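TRNA endonuclease VMS1 (Saccharomyces cerevisiae, PDB 5WHG) cleaves peptidyl-tRNAs downstream of the ribosome-associated quality control pathway, releasing incompletely made polypeptides for degradation. Local coordinates at residues Y23-L27 / L195-N199; A219-V223 / W303-L307; T253-Y257 / A291-I296. All coordinates share one frame; numbering follows the deposited sequence.

Interaction 1: residues Y23-L27 / L195-N199; sequences YIFDL and LTFWN
N199 reaches into the loop at 23-27 with its carboxamide and supplies the polar part of this contact. Its OD1 accepts from the backbone N of L27, just beyond the type I beta turn that runs from Y23 to D26, in a bond modelled as very short and of doubtful exact length. On the other branch, ND2 donates to L195 O at 2.6 Å and makes a weak bond to I24 O at 3.1 Å. L195 O also takes the backbone N-H of N199, the two donors coming from opposite faces of its carbonyl plane. N199, the first residue past the helix, thus ties off the end of helix 191-198 with its side chain while bridging to the turn. Partners at both ends of the amide probably limit its rotation; an alanine here would probably leave the N-H of L27 without this acceptor and the loop without its polar tie to the helix end.

The aromatic part is an edge-to-face pair: F25 brings its CE1 edge over one face of the W198 indole, ring planes at 65° and CE1 3.7 Å from CD2 of W198.

Aliphatic contacts fill in beside it. The CG2 branch of I24, set anti to the backbone N, lies against CE3 of W198 and is 3.8 Å from CD2 of L195.

The contact joins the loop ahead of helix 29-34 to the C-terminal end of helix 191-198. I178 of strand 176-179 packs on I24, L195 and W198, and L32 of helix 29-34 touches L27, L195 and N199.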
# COMPACT_ATOMS: atom_id res chain seq x y z
N TYR A 23 -13.01 3.77 -1.09
CA TYR A 23 -11.70 3.45 -0.54
C TYR A 23 -11.76 2.11 0.20
O TYR A 23 -12.52 1.95 1.16
CB TYR A 23 -11.24 4.55 0.41
CG TYR A 23 -9.80 4.40 0.85
CD1 TYR A 23 -8.76 4.48 -0.06
CD2 TYR A 23 -9.48 4.18 2.18
CE1 TYR A 23 -7.45 4.35 0.34
CE2 TYR A 23 -8.17 4.05 2.59
CZ TYR A 23 -7.16 4.14 1.67
OH TYR A 23 -5.86 4.00 2.08
N ILE A 24 -10.94 1.16 -0.25
CA ILE A 24 -11.00 -0.20 0.24
C ILE A 24 -10.80 -0.32 1.75
O ILE A 24 -11.30 -1.27 2.36
CB ILE A 24 -9.98 -1.03 -0.56
CG1 ILE A 24 -10.47 -1.20 -2.00
CG2 ILE A 24 -9.75 -2.39 0.08
CD1 ILE A 24 -9.38 -1.53 -2.98
N PHE A 25 -10.12 0.64 2.38
CA PHE A 25 -9.86 0.57 3.82
C PHE A 25 -10.79 1.45 4.65
O PHE A 25 -10.52 1.68 5.83
CB PHE A 25 -8.40 0.92 4.09
CG PHE A 25 -7.43 0.02 3.38
CD1 PHE A 25 -7.40 -1.34 3.65
CD2 PHE A 25 -6.56 0.54 2.43
CE1 PHE A 25 -6.51 -2.18 2.99
CE2 PHE A 25 -5.67 -0.29 1.77
CZ PHE A 25 -5.64 -1.65 2.06
N ASP A 26 -11.89 1.91 4.07
CA ASP A 26 -12.79 2.85 4.73
C ASP A 26 -14.18 2.78 4.10
O ASP A 26 -14.84 3.81 3.91
CB ASP A 26 -12.21 4.26 4.66
CG ASP A 26 -12.90 5.24 5.60
OD1 ASP A 26 -13.79 4.81 6.38
OD2 ASP A 26 -12.54 6.44 5.55
N LEU A 27 -14.64 1.57 3.76
CA LEU A 27 -15.95 1.40 3.17
C LEU A 27 -17.04 1.37 4.25
O LEU A 27 -16.88 0.73 5.29
CB LEU A 27 -16.01 0.10 2.37
CG LEU A 27 -14.98 -0.18 1.28
CD1 LEU A 27 -15.00 -1.67 0.96
CD2 LEU A 27 -15.29 0.64 0.03
N LEU A 195 -12.06 -7.91 3.26
CA LEU A 195 -12.61 -6.56 3.22
C LEU A 195 -13.19 -6.13 4.56
O LEU A 195 -13.01 -4.98 4.98
CB LEU A 195 -13.68 -6.47 2.13
CG LEU A 195 -13.13 -6.41 0.71
CD1 LEU A 195 -14.25 -6.54 -0.29
CD2 LEU A 195 -12.37 -5.13 0.45
N THR A 196 -13.88 -7.03 5.26
CA THR A 196 -14.47 -6.60 6.52
C THR A 196 -13.39 -6.38 7.58
O THR A 196 -13.50 -5.44 8.38
CB THR A 196 -15.53 -7.60 7.00
OG1 THR A 196 -16.02 -7.21 8.29
CG2 THR A 196 -14.98 -8.99 7.08
N PHE A 197 -12.33 -7.18 7.56
CA PHE A 197 -11.23 -6.97 8.50
C PHE A 197 -10.48 -5.68 8.21
O PHE A 197 -10.01 -5.00 9.14
CB PHE A 197 -10.27 -8.17 8.45
CG PHE A 197 -9.00 -7.94 9.22
CD1 PHE A 197 -8.98 -8.10 10.60
CD2 PHE A 197 -7.84 -7.56 8.57
CE1 PHE A 197 -7.81 -7.89 11.31
CE2 PHE A 197 -6.67 -7.34 9.27
CZ PHE A 197 -6.66 -7.50 10.64
N TRP A 198 -10.32 -5.34 6.93
CA TRP A 198 -9.72 -4.06 6.55
C TRP A 198 -10.55 -2.89 7.07
O TRP A 198 -10.00 -1.86 7.49
CB TRP A 198 -9.58 -3.98 5.03
CG TRP A 198 -8.55 -4.90 4.56
CD1 TRP A 198 -7.60 -5.50 5.33
CD2 TRP A 198 -8.33 -5.36 3.22
NE1 TRP A 198 -6.80 -6.30 4.56
CE2 TRP A 198 -7.22 -6.24 3.26
CE3 TRP A 198 -8.95 -5.13 2.00
CZ2 TRP A 198 -6.73 -6.89 2.12
CZ3 TRP A 198 -8.47 -5.77 0.87
CH2 TRP A 198 -7.37 -6.64 0.94
N ASN A 199 -11.87 -3.02 7.05
CA ASN A 199 -12.76 -1.94 7.48
C ASN A 199 -13.21 -2.17 8.92
O ASN A 199 -14.36 -2.49 9.20
CB ASN A 199 -13.95 -1.82 6.53
CG ASN A 199 -13.54 -1.49 5.11
OD1 ASN A 199 -13.38 -0.33 4.76
ND2 ASN A 199 -13.38 -2.52 4.29

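Interaction 2: residues A219-V223 / W303-L307; sequences AGAIV and WEPYL
I222 is the main bump on the strand side. Its side chain rises from strand 217-224 into a hollow walled by W303, Y306 and L307, at the junction where helix 304-308 begins. CG1, anti to the carbonyl carbon (chi1 -59°), lies against one face of the W303 indole as a CH-pi contact, 4.1 Å from the centroid of the six-membered ring and nearest to CE3. CG1 also meets CB of Y306 at 3.9 Å, CG2 lies by CD1 of the same tyrosine, and CD1 of I222 ends against CD2 of L307.

The second bump points the other way. The indole of W303 runs past I222 in the opposite direction and sets its far rim on the bare backbone at G220, with CH2 3.5 Å from G220 O and CZ3 3.6 Å from the N of A221. With no side chain at G220, the rim can lie on the backbone; a CB would point toward it.

Y306 carries its hydroxyl beyond this apolar core to a hydrogen bond with E250 on strand 247-255. This is the buried packing of a helix on one face of a mixed beta-sheet, in the VLRF1 domain that binds the 60S ribosomal subunit.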
# COMPACT_ATOMS: atom_id res chain seq x y z
N ALA A 219 12.21 6.10 -5.88
CA ALA A 219 11.22 6.65 -4.95
C ALA A 219 10.67 5.51 -4.09
O ALA A 219 10.26 4.48 -4.62
CB ALA A 219 10.08 7.35 -5.69
N GLY A 220 10.69 5.70 -2.77
CA GLY A 220 10.07 4.77 -1.86
C GLY A 220 9.19 5.50 -0.87
O GLY A 220 9.37 6.69 -0.61
N ALA A 221 8.21 4.77 -0.32
CA ALA A 221 7.36 5.32 0.72
C ALA A 221 6.79 4.21 1.59
O ALA A 221 6.62 3.08 1.14
CB ALA A 221 6.24 6.17 0.12
N ILE A 222 6.53 4.54 2.86
CA ILE A 222 5.71 3.72 3.75
C ILE A 222 4.34 4.41 3.84
O ILE A 222 4.23 5.53 4.33
CB ILE A 222 6.34 3.57 5.15
CG1 ILE A 222 7.74 2.92 5.08
CG2 ILE A 222 5.43 2.76 6.06
CD1 ILE A 222 7.78 1.51 4.45
N VAL A 223 3.29 3.76 3.33
CA VAL A 223 1.97 4.37 3.23
C VAL A 223 1.08 3.81 4.33
O VAL A 223 1.04 2.59 4.55
CB VAL A 223 1.34 4.15 1.84
CG1 VAL A 223 1.23 2.65 1.52
CG2 VAL A 223 -0.04 4.83 1.75
N TRP A 303 14.15 1.80 7.29
CA TRP A 303 12.73 1.56 7.45
C TRP A 303 12.42 0.15 7.92
O TRP A 303 11.26 -0.26 7.93
CB TRP A 303 11.98 1.84 6.14
CG TRP A 303 11.93 3.27 5.76
CD1 TRP A 303 12.33 4.35 6.50
CD2 TRP A 303 11.48 3.79 4.50
NE1 TRP A 303 12.13 5.52 5.79
CE2 TRP A 303 11.62 5.21 4.56
CE3 TRP A 303 10.97 3.21 3.34
CZ2 TRP A 303 11.26 6.04 3.50
CZ3 TRP A 303 10.59 4.05 2.28
CH2 TRP A 303 10.73 5.44 2.37
N GLU A 304 13.44 -0.60 8.31
CA GLU A 304 13.27 -1.99 8.74
C GLU A 304 12.11 -2.21 9.71
O GLU A 304 11.36 -3.19 9.52
CB GLU A 304 14.62 -2.45 9.32
CG GLU A 304 14.69 -3.86 9.94
CD GLU A 304 16.14 -4.24 10.31
OE1 GLU A 304 16.57 -5.37 9.98
OE2 GLU A 304 16.85 -3.40 10.91
N PRO A 305 11.90 -1.39 10.76
CA PRO A 305 10.74 -1.67 11.64
C PRO A 305 9.42 -1.58 10.91
O PRO A 305 8.54 -2.42 11.13
CB PRO A 305 10.87 -0.59 12.74
CG PRO A 305 12.28 -0.15 12.69
CD PRO A 305 12.74 -0.30 11.28
N TYR A 306 9.27 -0.56 10.05
CA TYR A 306 8.10 -0.44 9.18
C TYR A 306 7.93 -1.65 8.26
O TYR A 306 6.82 -2.16 8.10
CB TYR A 306 8.21 0.81 8.30
CG TYR A 306 8.13 2.13 9.00
CD1 TYR A 306 6.97 2.53 9.65
CD2 TYR A 306 9.19 3.02 8.95
CE1 TYR A 306 6.88 3.75 10.26
CE2 TYR A 306 9.10 4.25 9.55
CZ TYR A 306 7.94 4.61 10.21
OH TYR A 306 7.83 5.84 10.81
N LEU A 307 9.03 -2.08 7.59
CA LEU A 307 8.96 -3.13 6.57
C LEU A 307 8.56 -4.48 7.17
O LEU A 307 7.86 -5.27 6.52
CB LEU A 307 10.30 -3.27 5.83
CG LEU A 307 10.63 -2.06 4.91
CD1 LEU A 307 12.06 -2.07 4.29
CD2 LEU A 307 9.58 -1.92 3.81

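Interaction 3: residues T253-Y257 / A291-I296; sequences TFHRY and ALKTDI
R256 and D295 meet through a salt bridge that joins the residue just past strand 247-255 to the first turns of helix 292-302. The arginine is the side chain to follow. Its CB lies at the margin of L292, 4.4 Å from CD1. From CG to NE the chain runs extended, and CG passes about 4.1 Å from OD2 of D295. CD comes next, flanked by OD2 and by CB of A291, the latter 4.0 Å away. NE then donates to D295 OD2, modelled at 2.5 Å, a length to be read with caution at this resolution; NE comes at the oxygen nearly end-on to the C-O bond, but the oxygen stands 26° out of the guanidinium plane and the bond is bent. At the tip, NH2 adds two weak bonds, to D295 OD2 at 3.0 Å and to OD1 at 3.3 Å. NE and NH2 both turn to the carboxylate, whose plane lies 23° from that of the guanidinium.

D295 serves a second neighbour through its CB, which packs by CE1 of the F254 ring. CG of that phenylalanine sits between the backbone N and the carbonyl carbon (chi1 42°), and the ring edge reaches the helix: CE1 lies 3.4 Å from CD1 of L292, while CZ approaches CG1 of I296. F218 on the adjacent strand 217-224 stacks with F254, and V213 of strand 207-214 packs on L292 and I296.

The chemistry is therefore divided. F254, L292 and I296 extend the apolar packing between helix and sheet, whereas the exposed R256 puts its charge on the partly exposed D295. Most of the polar grip falls on OD2, and the arginine would probably favour the ionised form of this carboxylate.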
# COMPACT_ATOMS: atom_id res chain seq x y z
N THR A 253 13.09 10.09 -2.12
CA THR A 253 13.43 9.99 -3.54
C THR A 253 14.82 10.58 -3.75
O THR A 253 15.08 11.71 -3.32
CB THR A 253 12.44 10.73 -4.46
OG1 THR A 253 12.52 12.14 -4.23
CG2 THR A 253 11.03 10.32 -4.20
N PHE A 254 15.68 9.84 -4.44
CA PHE A 254 16.97 10.36 -4.90
C PHE A 254 17.29 9.80 -6.28
O PHE A 254 16.57 8.95 -6.82
CB PHE A 254 18.08 10.03 -3.91
CG PHE A 254 18.02 8.64 -3.36
CD1 PHE A 254 18.42 7.56 -4.12
CD2 PHE A 254 17.58 8.42 -2.06
CE1 PHE A 254 18.37 6.27 -3.58
CE2 PHE A 254 17.52 7.14 -1.52
CZ PHE A 254 17.92 6.07 -2.29
N HIS A 255 18.38 10.29 -6.87
CA HIS A 255 18.83 9.86 -8.19
C HIS A 255 20.35 9.74 -8.23
O HIS A 255 21.07 10.54 -7.63
CB HIS A 255 18.38 10.83 -9.29
CG HIS A 255 19.22 10.78 -10.54
ND1 HIS A 255 19.04 9.84 -11.54
CD2 HIS A 255 20.25 11.56 -10.95
CE1 HIS A 255 19.91 10.05 -12.51
NE2 HIS A 255 20.67 11.08 -12.17
N ARG A 256 20.84 8.76 -8.99
CA ARG A 256 22.25 8.66 -9.35
C ARG A 256 22.38 8.23 -10.80
O ARG A 256 21.80 7.22 -11.20
CB ARG A 256 23.00 7.64 -8.49
CG ARG A 256 23.58 8.18 -7.21
CD ARG A 256 24.62 7.22 -6.68
NE ARG A 256 24.76 7.32 -5.24
CZ ARG A 256 25.35 8.33 -4.62
NH1 ARG A 256 25.86 9.33 -5.31
NH2 ARG A 256 25.42 8.33 -3.29
N TYR A 257 23.18 8.97 -11.56
CA TYR A 257 23.69 8.45 -12.82
C TYR A 257 24.52 7.19 -12.56
O TYR A 257 24.98 6.94 -11.43
CB TYR A 257 24.52 9.52 -13.54
CG TYR A 257 23.88 10.91 -13.63
CD1 TYR A 257 23.02 11.26 -14.67
CD2 TYR A 257 24.16 11.89 -12.69
CE1 TYR A 257 22.44 12.54 -14.75
CE2 TYR A 257 23.59 13.16 -12.76
CZ TYR A 257 22.72 13.48 -13.79
OH TYR A 257 22.17 14.75 -13.83
N ALA A 291 25.62 1.88 -8.09
CA ALA A 291 25.92 2.70 -6.92
C ALA A 291 24.65 3.14 -6.21
O ALA A 291 24.70 3.51 -5.03
CB ALA A 291 26.75 3.92 -7.31
N LEU A 292 23.51 3.11 -6.92
CA LEU A 292 22.21 3.27 -6.28
C LEU A 292 21.97 2.22 -5.20
O LEU A 292 21.26 2.47 -4.22
CB LEU A 292 21.11 3.20 -7.34
CG LEU A 292 19.81 3.98 -7.16
CD1 LEU A 292 20.04 5.24 -6.37
CD2 LEU A 292 19.27 4.34 -8.53
N LYS A 293 22.58 1.04 -5.36
CA LYS A 293 22.28 -0.11 -4.52
C LYS A 293 22.52 0.17 -3.04
O LYS A 293 21.70 -0.21 -2.19
CB LYS A 293 23.12 -1.30 -4.98
CG LYS A 293 22.80 -2.59 -4.26
CD LYS A 293 23.88 -3.63 -4.50
CE LYS A 293 23.54 -4.96 -3.86
NZ LYS A 293 24.49 -6.00 -4.32
N THR A 294 23.64 0.81 -2.69
CA THR A 294 23.90 1.06 -1.27
C THR A 294 22.94 2.13 -0.74
O THR A 294 22.39 1.96 0.36
CB THR A 294 25.37 1.46 -1.03
OG1 THR A 294 25.69 2.63 -1.77
CG2 THR A 294 26.30 0.37 -1.48
N ASP A 295 22.73 3.21 -1.50
CA ASP A 295 21.70 4.20 -1.15
C ASP A 295 20.36 3.54 -0.81
O ASP A 295 19.72 3.89 0.18
CB ASP A 295 21.50 5.20 -2.29
CG ASP A 295 22.67 6.15 -2.46
OD1 ASP A 295 23.19 6.65 -1.44
OD2 ASP A 295 23.09 6.39 -3.61
N ILE A 296 19.92 2.59 -1.64
CA ILE A 296 18.60 2.01 -1.42
C ILE A 296 18.64 1.04 -0.25
O ILE A 296 17.74 1.01 0.59
CB ILE A 296 18.07 1.34 -2.70
CG1 ILE A 296 17.61 2.40 -3.71
CG2 ILE A 296 16.92 0.37 -2.36
CD1 ILE A 296 17.52 1.88 -5.14

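From the N terminus, the loop at 23-27 meets the helix end at 195-199, so interaction 1 closes a long span that includes the zinc finger. Only after that does the chain enter strand 217-224, where interaction 2 opens; it closes at 303-307. Interaction 3, between 253-257 and 291-296, is nested within that span and closes a loop that carries Q267, the probable active-site residue. Interactions 2 and 3 press consecutive helices on neighbouring strands of one sheet and touch where CB of A219 lies 3.5 Å from CG2 of T253. Interaction 1 lies across the chain's centre from both, its centre about 22 Å from that of interaction 2.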